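Local coordinates for protein enoyl-CoA hydratase (Mycobacterium tuberculosis, PDB 5KJP) that probably catalyses the reversible hydration of 2-trans-enoyl-CoA thioesters to 3-hydroxyacyl-CoA in fatty acid metabolism, as a member of the crotonase superfamily, at residues 52-57 and 61-66; 123-128 and 214-219; 247-252 and 259-264. All coordinates share one frame; numbering follows the deposited sequence.

Interaction 1 (52-57 and 61-66); sequences DQLDGD and SVAILT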
loop_
_atom_site.group_PDB
_atom_site.type_symbol
_atom_site.label_atom_id
_atom_site.label_comp_id
_atom_site.label_asym_id
_atom_site.label_seq_id
_atom_site.Cartn_x
_atom_site.Cartn_y
_atom_site.Cartn_z
ATOM N N ASP A 52 4.063 -29.175 -1.018
ATOM C CA ASP A 52 4.694 -29.974 -2.073
ATOM C C ASP A 52 3.638 -30.752 -2.840
ATOM O O ASP A 52 3.691 -30.859 -4.070
ATOM C CB ASP A 52 5.738 -30.950 -1.508
ATOM C CG ASP A 52 6.958 -30.247 -0.942
ATOM O OD1 ASP A 52 7.138 -29.041 -1.213
ATOM O OD2 ASP A 52 7.745 -30.904 -0.228
ATOM N N GLN A 53 2.674 -31.296 -2.105
ATOM C CA GLN A 53 1.599 -32.062 -2.721
ATOM C C GLN A 53 0.757 -31.178 -3.633
ATOM O O GLN A 53 0.457 -31.551 -4.772
ATOM C CB GLN A 53 0.715 -32.701 -1.655
ATOM C CG GLN A 53 -0.431 -33.525 -2.222
ATOM C CD GLN A 53 -1.299 -34.130 -1.134
ATOM O OE1 GLN A 53 -0.960 -34.075 0.049
ATOM N NE2 GLN A 53 -2.431 -34.701 -1.528
ATOM N N LEU A 54 0.372 -30.014 -3.114
ATOM C CA LEU A 54 -0.382 -29.025 -3.878
ATOM C C LEU A 54 0.296 -28.710 -5.204
ATOM O O LEU A 54 -0.311 -28.840 -6.264
ATOM C CB LEU A 54 -0.551 -27.730 -3.071
ATOM C CG LEU A 54 -1.065 -26.519 -3.861
ATOM C CD1 LEU A 54 -2.514 -26.736 -4.328
ATOM C CD2 LEU A 54 -0.927 -25.238 -3.035
ATOM N N ASP A 55 1.563 -28.314 -5.141
ATOM C CA ASP A 55 2.245 -27.821 -6.332
ATOM C C ASP A 55 2.609 -28.955 -7.289
ATOM O O ASP A 55 2.706 -28.743 -8.499
ATOM C CB ASP A 55 3.496 -27.025 -5.943
ATOM C CG ASP A 55 3.168 -25.600 -5.502
ATOM O OD1 ASP A 55 2.026 -25.145 -5.740
ATOM O OD2 ASP A 55 4.050 -24.936 -4.917
ATOM N N GLY A 56 2.781 -30.159 -6.755
ATOM C CA GLY A 56 3.214 -31.289 -7.561
ATOM C C GLY A 56 2.102 -32.066 -8.244
ATOM O O GLY A 56 2.357 -32.836 -9.168
ATOM N N ASP A 57 0.867 -31.874 -7.796
ATOM C CA ASP A 57 -0.250 -32.673 -8.296
ATOM C C ASP A 57 -1.053 -31.882 -9.325
ATOM O O ASP A 57 -1.665 -30.868 -9.000
ATOM C CB ASP A 57 -1.140 -33.116 -7.130
ATOM C CG ASP A 57 -2.232 -34.095 -7.545
ATOM O OD1 ASP A 57 -2.541 -34.220 -8.749
ATOM O OD2 ASP A 57 -2.795 -34.742 -6.639
ATOM N N SER A 61 -5.584 -27.487 -7.783
ATOM C CA SER A 61 -5.507 -26.116 -8.281
ATOM C C SER A 61 -5.270 -25.101 -7.164
ATOM O O SER A 61 -4.530 -24.136 -7.342
ATOM C CB SER A 61 -6.783 -25.757 -9.042
ATOM O OG SER A 61 -6.905 -26.535 -10.228
ATOM N N VAL A 62 -5.906 -25.323 -6.019
ATOM C CA VAL A 62 -5.892 -24.370 -4.910
ATOM C C VAL A 62 -5.811 -25.131 -3.590
ATOM O O VAL A 62 -6.335 -26.242 -3.478
ATOM C CB VAL A 62 -7.166 -23.466 -4.917
ATOM C CG1 VAL A 62 -7.225 -22.568 -3.677
ATOM C CG2 VAL A 62 -7.230 -22.615 -6.184
ATOM N N ALA A 63 -5.150 -24.547 -2.594
ATOM C CA ALA A 63 -5.171 -25.113 -1.250
ATOM C C ALA A 63 -5.807 -24.154 -0.245
ATOM O O ALA A 63 -5.782 -22.932 -0.425
ATOM C CB ALA A 63 -3.775 -25.475 -0.802
ATOM N N ILE A 64 -6.383 -24.727 0.804
ATOM C CA ILE A 64 -6.871 -23.962 1.941
ATOM C C ILE A 64 -6.174 -24.449 3.198
ATOM O O ILE A 64 -6.117 -25.658 3.460
ATOM C CB ILE A 64 -8.395 -24.095 2.122
ATOM C CG1 ILE A 64 -9.135 -23.630 0.861
ATOM C CG2 ILE A 64 -8.857 -23.325 3.361
ATOM C CD1 ILE A 64 -10.622 -23.958 0.888
ATOM N N LEU A 65 -5.626 -23.513 3.962
ATOM C CA LEU A 65 -4.999 -23.839 5.238
ATOM C C LEU A 65 -5.882 -23.375 6.388
ATOM O O LEU A 65 -6.308 -22.220 6.429
ATOM C CB LEU A 65 -3.616 -23.200 5.347
ATOM C CG LEU A 65 -2.955 -23.290 6.731
ATOM C CD1 LEU A 65 -2.659 -24.752 7.104
ATOM C CD2 LEU A 65 -1.689 -22.448 6.773
ATOM N N THR A 66 -6.147 -24.271 7.329
ATOM C CA THR A 66 -6.986 -23.922 8.461
ATOM C C THR A 66 -6.497 -24.644 9.718
ATOM O O THR A 66 -5.705 -25.579 9.633
ATOM C CB THR A 66 -8.475 -24.258 8.165
ATOM O OG1 THR A 66 -9.327 -23.531 9.060
ATOM C CG2 THR A 66 -8.747 -25.761 8.270
#
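In the beta-alpha-beta unit formed by strand 25-30, helix 41-56 and strand 62-67 of the crotonase fold, Leu54 on the last turn of the helix packs against Val62 and Ala63 at the start of the returning strand. The contact is purely apolar and falls almost entirely to the two methyl groups of one leucine. CD2 of Leu54 meets CB of Ala63 at 3.6 Å, methyl to methyl, and the other branch, CD1, lies 4.0 Å from the same CB. CD1 also reaches over the strand backbone, 3.7 Å from C of Val62 and 3.8 Å from N of Ala63, so the leucine fork grips both the alanine side chain and the peptide link leading into it. With CG anti to the backbone N (chi1 168°), the isobutyl group extends from the helix towards the strand and delivers both branches to it. The small alanine side chain points at the helix and lets the two backbones come close, 6.7 Å between CA of Leu54 and CA of Ala63. Val62, the preceding residue, directs its side chain away from the helix, as the alternation of a strand requires, and offers only its main chain to Leu54. Asp57 is the first residue to leave helical geometry, and the chain then needs only a few residues to reach the strand.

Pro101 also packs on Leu54, and Lys103 NZ donates to the Leu54 carbonyl oxygen near the helix end. Ala63 lies between Ile28 of strand 25-30 and Leu105 of strand 105-109, while Val62 sends its side chain to Ile204 and Thr205 of helix 193-205. The strand is thus flanked by two parallel neighbours, with helix 41-56 on one face and helix 193-205 on the other.

Interaction 2 (123-128 and 214-219); sequences AADLIV and ATKRII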
loop_
_atom_site.group_PDB
_atom_site.type_symbol
_atom_site.label_atom_id
_atom_site.label_comp_id
_atom_site.label_asym_id
_atom_site.label_seq_id
_atom_site.Cartn_x
_atom_site.Cartn_y
_atom_site.Cartn_z
ATOM N N ALA A 123 1.775 -15.688 4.655
ATOM C CA ALA A 123 2.441 -16.442 3.599
ATOM C C ALA A 123 1.430 -17.003 2.597
ATOM O O ALA A 123 1.801 -17.402 1.493
ATOM C CB ALA A 123 3.279 -17.562 4.194
ATOM N N ALA A 124 0.160 -17.047 2.992
ATOM C CA ALA A 124 -0.919 -17.388 2.069
ATOM C C ALA A 124 -1.227 -16.179 1.185
ATOM O O ALA A 124 -0.740 -15.082 1.441
ATOM C CB ALA A 124 -2.172 -17.833 2.830
ATOM N N ASP A 125 -2.035 -16.379 0.149
ATOM C CA ASP A 125 -2.343 -15.310 -0.796
ATOM C C ASP A 125 -3.595 -14.553 -0.405
ATOM O O ASP A 125 -3.729 -13.359 -0.675
ATOM C CB ASP A 125 -2.519 -15.890 -2.192
ATOM C CG ASP A 125 -1.320 -16.681 -2.631
ATOM O OD1 ASP A 125 -0.213 -16.100 -2.651
ATOM O OD2 ASP A 125 -1.481 -17.881 -2.922
ATOM N N LEU A 126 -4.518 -15.278 0.209
ATOM C CA LEU A 126 -5.834 -14.757 0.525
ATOM C C LEU A 126 -6.199 -15.214 1.923
ATOM O O LEU A 126 -5.790 -16.300 2.353
ATOM C CB LEU A 126 -6.868 -15.254 -0.485
ATOM C CG LEU A 126 -6.579 -14.974 -1.959
ATOM C CD1 LEU A 126 -7.542 -15.717 -2.857
ATOM C CD2 LEU A 126 -6.665 -13.476 -2.216
ATOM N N ILE A 127 -6.959 -14.388 2.633
ATOM C CA ILE A 127 -7.398 -14.739 3.974
ATOM C C ILE A 127 -8.909 -14.611 4.117
ATOM O O ILE A 127 -9.498 -13.563 3.832
ATOM C CB ILE A 127 -6.708 -13.859 5.043
ATOM C CG1 ILE A 127 -5.184 -14.041 4.989
ATOM C CG2 ILE A 127 -7.254 -14.193 6.440
ATOM C CD1 ILE A 127 -4.402 -13.079 5.899
ATOM N N VAL A 128 -9.529 -15.702 4.545
ATOM C CA VAL A 128 -10.916 -15.694 4.980
ATOM C C VAL A 128 -10.906 -15.827 6.491
ATOM O O VAL A 128 -10.279 -16.744 7.029
ATOM C CB VAL A 128 -11.717 -16.846 4.347
ATOM C CG1 VAL A 128 -13.150 -16.859 4.881
ATOM C CG2 VAL A 128 -11.691 -16.720 2.822
ATOM N N ALA A 214 -0.009 -18.067 -13.413
ATOM C CA ALA A 214 0.772 -16.987 -14.016
ATOM C C ALA A 214 0.410 -15.642 -13.412
ATOM O O ALA A 214 1.269 -14.780 -13.234
ATOM C CB ALA A 214 0.567 -16.950 -15.525
ATOM N N THR A 215 -0.868 -15.464 -13.102
ATOM C CA THR A 215 -1.343 -14.213 -12.525
ATOM C C THR A 215 -0.733 -14.012 -11.140
ATOM O O THR A 215 -0.234 -12.928 -10.818
ATOM C CB THR A 215 -2.879 -14.185 -12.446
ATOM O OG1 THR A 215 -3.414 -14.112 -13.775
ATOM C CG2 THR A 215 -3.355 -12.971 -11.659
ATOM N N LYS A 216 -0.747 -15.069 -10.335
ATOM C CA LYS A 216 -0.138 -15.005 -9.014
ATOM C C LYS A 216 1.358 -14.742 -9.133
ATOM O O LYS A 216 1.922 -13.938 -8.389
ATOM C CB LYS A 216 -0.390 -16.294 -8.228
ATOM C CG LYS A 216 0.452 -16.394 -6.968
ATOM C CD LYS A 216 0.071 -17.581 -6.091
ATOM C CE LYS A 216 1.143 -17.819 -5.037
ATOM N NZ LYS A 216 0.736 -18.838 -4.019
ATOM N N ARG A 217 1.994 -15.425 -10.078
ATOM C CA ARG A 217 3.418 -15.264 -10.295
ATOM C C ARG A 217 3.784 -13.816 -10.628
ATOM O O ARG A 217 4.761 -13.280 -10.108
ATOM C CB ARG A 217 3.892 -16.193 -11.410
ATOM C CG ARG A 217 5.385 -16.174 -11.584
ATOM C CD ARG A 217 5.865 -17.243 -12.547
ATOM N NE ARG A 217 7.275 -17.044 -12.863
ATOM C CZ ARG A 217 7.905 -17.634 -13.869
ATOM N NH1 ARG A 217 7.250 -18.473 -14.664
ATOM N NH2 ARG A 217 9.190 -17.384 -14.078
ATOM N N ILE A 218 3.000 -13.179 -11.490
ATOM C CA ILE A 218 3.313 -11.811 -11.888
ATOM C C ILE A 218 3.120 -10.867 -10.700
ATOM O O ILE A 218 3.974 -10.028 -10.433
ATOM C CB ILE A 218 2.456 -11.360 -13.094
ATOM C CG1 ILE A 218 2.909 -12.100 -14.358
ATOM C CG2 ILE A 218 2.563 -9.849 -13.313
ATOM C CD1 ILE A 218 1.858 -12.153 -15.447
ATOM N N ILE A 219 2.024 -11.019 -9.965
ATOM C CA ILE A 219 1.794 -10.144 -8.814
ATOM C C ILE A 219 2.893 -10.303 -7.748
ATOM O O ILE A 219 3.410 -9.308 -7.231
ATOM C CB ILE A 219 0.411 -10.387 -8.188
ATOM C CG1 ILE A 219 -0.684 -9.906 -9.155
ATOM C CG2 ILE A 219 0.295 -9.668 -6.841
ATOM C CD1 ILE A 219 -2.103 -10.189 -8.686
HETATM O O HOH W 1 1.549 -17.762 -1.213
#
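Asp125 and Lys216 form a buried salt bridge between the start of strand 126-130, in the mixed sheet of the crotonase fold, and helix 209-221. Their side chains cross at about a right angle, the lysine coming from the helix and the carboxylate from the residue just ahead of the strand. Lys216 is fully extended: CG stands anti to the backbone N (chi1 168°) and every later torsion stays near 180°, which carries the ammonium group clear of the helix and across to the aspartate. NZ donates to OD2 of Asp125 at 2.7 Å, and OD2 receives it on its syn lone pair, the one on the side of OD1. OD1 of Asp125 is farther from NZ, at 3.2 Å, so the ammonium leans towards one oxygen. The last methylene of the lysine passes close to the carboxylate as well, with CE 3.2 Å from OD1 of Asp125.

The 8.5 Å between CA of Asp125 and CA of Lys216 leaves the contact to these two side chains. Further bonds satisfy the buried polar groups. The carbonyl oxygens of Pro101 and Lys103 also accept from Lys216 NZ, so with OD2 and a water its three N-H are shared among four acceptors; Asp125 OD2 accepts from the backbone N of Leu105. The pair therefore ties helix 209-221 both to the entry of strand 126-130 and to the chain leading into strand 105-109. Such surroundings would probably favour the charged lysine. Thr215 and Ile219 pack against Val140 and Tyr160 of the second subunit, respectively, placing the bridge close to a subunit interface.

One ordered water completes the network: it donates to OD1 of Asp125 at 2.8 Å and to O of Ala123 at 2.7 Å, and accepts from NZ of Lys216 at 3.1 Å.

Interaction 3 (247-252 and 259-264); sequences AKEGAI and RPRWTG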
loop_
_atom_site.group_PDB
_atom_site.type_symbol
_atom_site.label_atom_id
_atom_site.label_comp_id
_atom_site.label_asym_id
_atom_site.label_seq_id
_atom_site.Cartn_x
_atom_site.Cartn_y
_atom_site.Cartn_z
ATOM N N ALA A 247 -5.860 -21.445 -23.505
ATOM C CA ALA A 247 -6.200 -20.144 -24.073
ATOM C C ALA A 247 -7.177 -20.336 -25.230
ATOM O O ALA A 247 -8.127 -19.566 -25.390
ATOM C CB ALA A 247 -4.943 -19.400 -24.538
ATOM N N LYS A 248 -6.946 -21.376 -26.026
ATOM C CA LYS A 248 -7.844 -21.699 -27.131
ATOM C C LYS A 248 -9.202 -22.142 -26.596
ATOM O O LYS A 248 -10.244 -21.670 -27.046
ATOM C CB LYS A 248 -7.239 -22.789 -28.020
ATOM C CG LYS A 248 -8.169 -23.289 -29.110
ATOM C CD LYS A 248 -7.473 -24.340 -29.964
ATOM C CE LYS A 248 -8.424 -24.943 -30.979
ATOM N NZ LYS A 248 -7.713 -25.931 -31.847
ATOM N N GLU A 249 -9.175 -23.053 -25.628
ATOM C CA GLU A 249 -10.391 -23.595 -25.036
ATOM C C GLU A 249 -11.221 -22.497 -24.368
ATOM O O GLU A 249 -12.449 -22.499 -24.451
ATOM C CB GLU A 249 -10.036 -24.693 -24.026
ATOM C CG GLU A 249 -11.182 -25.174 -23.151
ATOM C CD GLU A 249 -12.271 -25.900 -23.922
ATOM O OE1 GLU A 249 -12.069 -26.223 -25.114
ATOM O OE2 GLU A 249 -13.341 -26.146 -23.327
ATOM N N GLY A 250 -10.543 -21.558 -23.715
ATOM C CA GLY A 250 -11.216 -20.460 -23.051
ATOM C C GLY A 250 -11.968 -19.597 -24.042
ATOM O O GLY A 250 -13.093 -19.168 -23.779
ATOM N N ALA A 251 -11.353 -19.356 -25.197
ATOM C CA ALA A 251 -11.972 -18.529 -26.227
ATOM C C ALA A 251 -13.158 -19.253 -26.864
ATOM O O ALA A 251 -14.203 -18.653 -27.108
ATOM C CB ALA A 251 -10.948 -18.145 -27.288
ATOM N N ILE A 252 -12.980 -20.545 -27.134
ATOM C CA ILE A 252 -14.036 -21.370 -27.708
ATOM C C ILE A 252 -15.235 -21.450 -26.771
ATOM O O ILE A 252 -16.379 -21.246 -27.187
ATOM C CB ILE A 252 -13.539 -22.803 -28.002
ATOM C CG1 ILE A 252 -12.509 -22.798 -29.134
ATOM C CG2 ILE A 252 -14.706 -23.710 -28.355
ATOM C CD1 ILE A 252 -13.088 -22.455 -30.482
ATOM N N ARG A 259 -19.184 -23.802 -20.186
ATOM C CA ARG A 259 -18.024 -23.922 -19.316
ATOM C C ARG A 259 -16.825 -24.459 -20.075
ATOM O O ARG A 259 -16.936 -25.411 -20.849
ATOM C CB ARG A 259 -18.335 -24.818 -18.115
ATOM C CG ARG A 259 -19.323 -24.200 -17.139
ATOM C CD ARG A 259 -19.722 -25.176 -16.043
ATOM N NE ARG A 259 -20.806 -24.653 -15.214
ATOM C CZ ARG A 259 -21.305 -25.283 -14.155
ATOM N NH1 ARG A 259 -20.813 -26.459 -13.790
ATOM N NH2 ARG A 259 -22.292 -24.736 -13.456
ATOM N N PRO A 260 -15.667 -23.826 -19.875
ATOM C CA PRO A 260 -14.410 -24.303 -20.456
ATOM C C PRO A 260 -13.921 -25.571 -19.772
ATOM O O PRO A 260 -14.027 -25.695 -18.555
ATOM C CB PRO A 260 -13.448 -23.137 -20.211
ATOM C CG PRO A 260 -14.021 -22.430 -19.029
ATOM C CD PRO A 260 -15.502 -22.553 -19.155
ATOM N N ARG A 261 -13.405 -26.509 -20.553
ATOM C CA ARG A 261 -12.832 -27.720 -19.990
ATOM C C ARG A 261 -11.316 -27.591 -19.988
ATOM O O ARG A 261 -10.655 -27.904 -20.978
ATOM C CB ARG A 261 -13.277 -28.949 -20.782
ATOM C CG ARG A 261 -14.784 -29.052 -20.961
ATOM C CD ARG A 261 -15.205 -30.480 -21.282
ATOM N NE ARG A 261 -16.575 -30.760 -20.860
ATOM C CZ ARG A 261 -17.222 -31.894 -21.123
ATOM N NH1 ARG A 261 -16.626 -32.856 -21.815
ATOM N NH2 ARG A 261 -18.468 -32.063 -20.700
ATOM N N TRP A 262 -10.772 -27.105 -18.878
ATOM C CA TRP A 262 -9.346 -26.830 -18.794
ATOM C C TRP A 262 -8.534 -28.119 -18.802
ATOM O O TRP A 262 -8.992 -29.151 -18.313
ATOM C CB TRP A 262 -9.017 -26.035 -17.526
ATOM C CG TRP A 262 -9.809 -24.770 -17.311
ATOM C CD1 TRP A 262 -10.593 -24.476 -16.232
ATOM C CD2 TRP A 262 -9.876 -23.628 -18.179
ATOM N NE1 TRP A 262 -11.146 -23.224 -16.373
ATOM C CE2 TRP A 262 -10.722 -22.682 -17.558
ATOM C CE3 TRP A 262 -9.304 -23.312 -19.414
ATOM C CZ2 TRP A 262 -11.005 -21.441 -18.130
ATOM C CZ3 TRP A 262 -9.595 -22.079 -19.986
ATOM C CH2 TRP A 262 -10.437 -21.163 -19.343
ATOM N N THR A 263 -7.320 -28.049 -19.340
ATOM C CA THR A 263 -6.398 -29.184 -19.295
ATOM C C THR A 263 -5.093 -28.838 -18.574
ATOM O O THR A 263 -4.280 -29.719 -18.301
ATOM C CB THR A 263 -6.057 -29.691 -20.709
ATOM O OG1 THR A 263 -5.356 -28.669 -21.429
ATOM C CG2 THR A 263 -7.323 -30.077 -21.466
ATOM N N GLY A 264 -4.897 -27.560 -18.268
ATOM C CA GLY A 264 -3.657 -27.104 -17.665
ATOM C C GLY A 264 -2.496 -27.228 -18.637
ATOM O O GLY A 264 -1.341 -27.378 -18.236
#
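Glu249 and Gly250 of helix 245-255 receive the C-terminal tail of the crotonase-family chain, which doubles back along the helix it has just left. The polar part is a single hydrogen bond from main chain to side chain: N of Arg261 donates to OE2 of Glu249 at 2.8 Å in an almost straight bond (N-H...O 178°). The donor meets OE2 on its anti side, 24° out of the carboxylate plane. Glu249 reaches it because the chain, with CG anti to the backbone N, bends about the CB-CG bond (chi2 67°), which brings OE2 to the amide of Arg261. A second partner holds the same oxygen, since OE2 also forms a salt bridge with Arg258. The guanidinium of Arg261 leads away from the helix, and it is the backbone of this residue that is gripped.

The apolar part lies beside this bond. CG of Glu249 packs 4.2 Å from CB of Pro260, and the proline CB in turn rests on one face of the Trp262 ring, 3.6 Å above its plane and displaced towards the rim. On the helix, Gly250 brings bare backbone against the indole. The six-membered end of the ring approaches obliquely and lies directly on the glycine backbone.

Further along, Asp246 accepts from the backbone N of Thr263 and of Gly264, and Trp262 NE1 donates to the carbonyl oxygen of Ala206. Lys141 of the second subunit packs on Trp262. At the indole, CZ3 of Trp262 stands 3.8 Å from CA of Gly250.

Overall arrangement
Interactions 1 and 2 are buried and reach the same mixed sheet, their centres about 13 Å apart; interaction 3 is a surface contact whose centre lies about 27 Å from that of the chain. The chemistry changes accordingly. Interaction 1 is apolar packing within one beta-alpha-beta unit, whereas interaction 2 places a hydrated ion pair in the interior and joins parts of the chain 86 residues apart. Lys103 bonds to both, through NZ in the first and through its carbonyl oxygen in the second. Interaction 3 mixes a carboxylate-to-backbone bond with proline and tryptophan packing, and holds the tail to its own helix. Segments of interactions 2 and 3 also touch the second subunit.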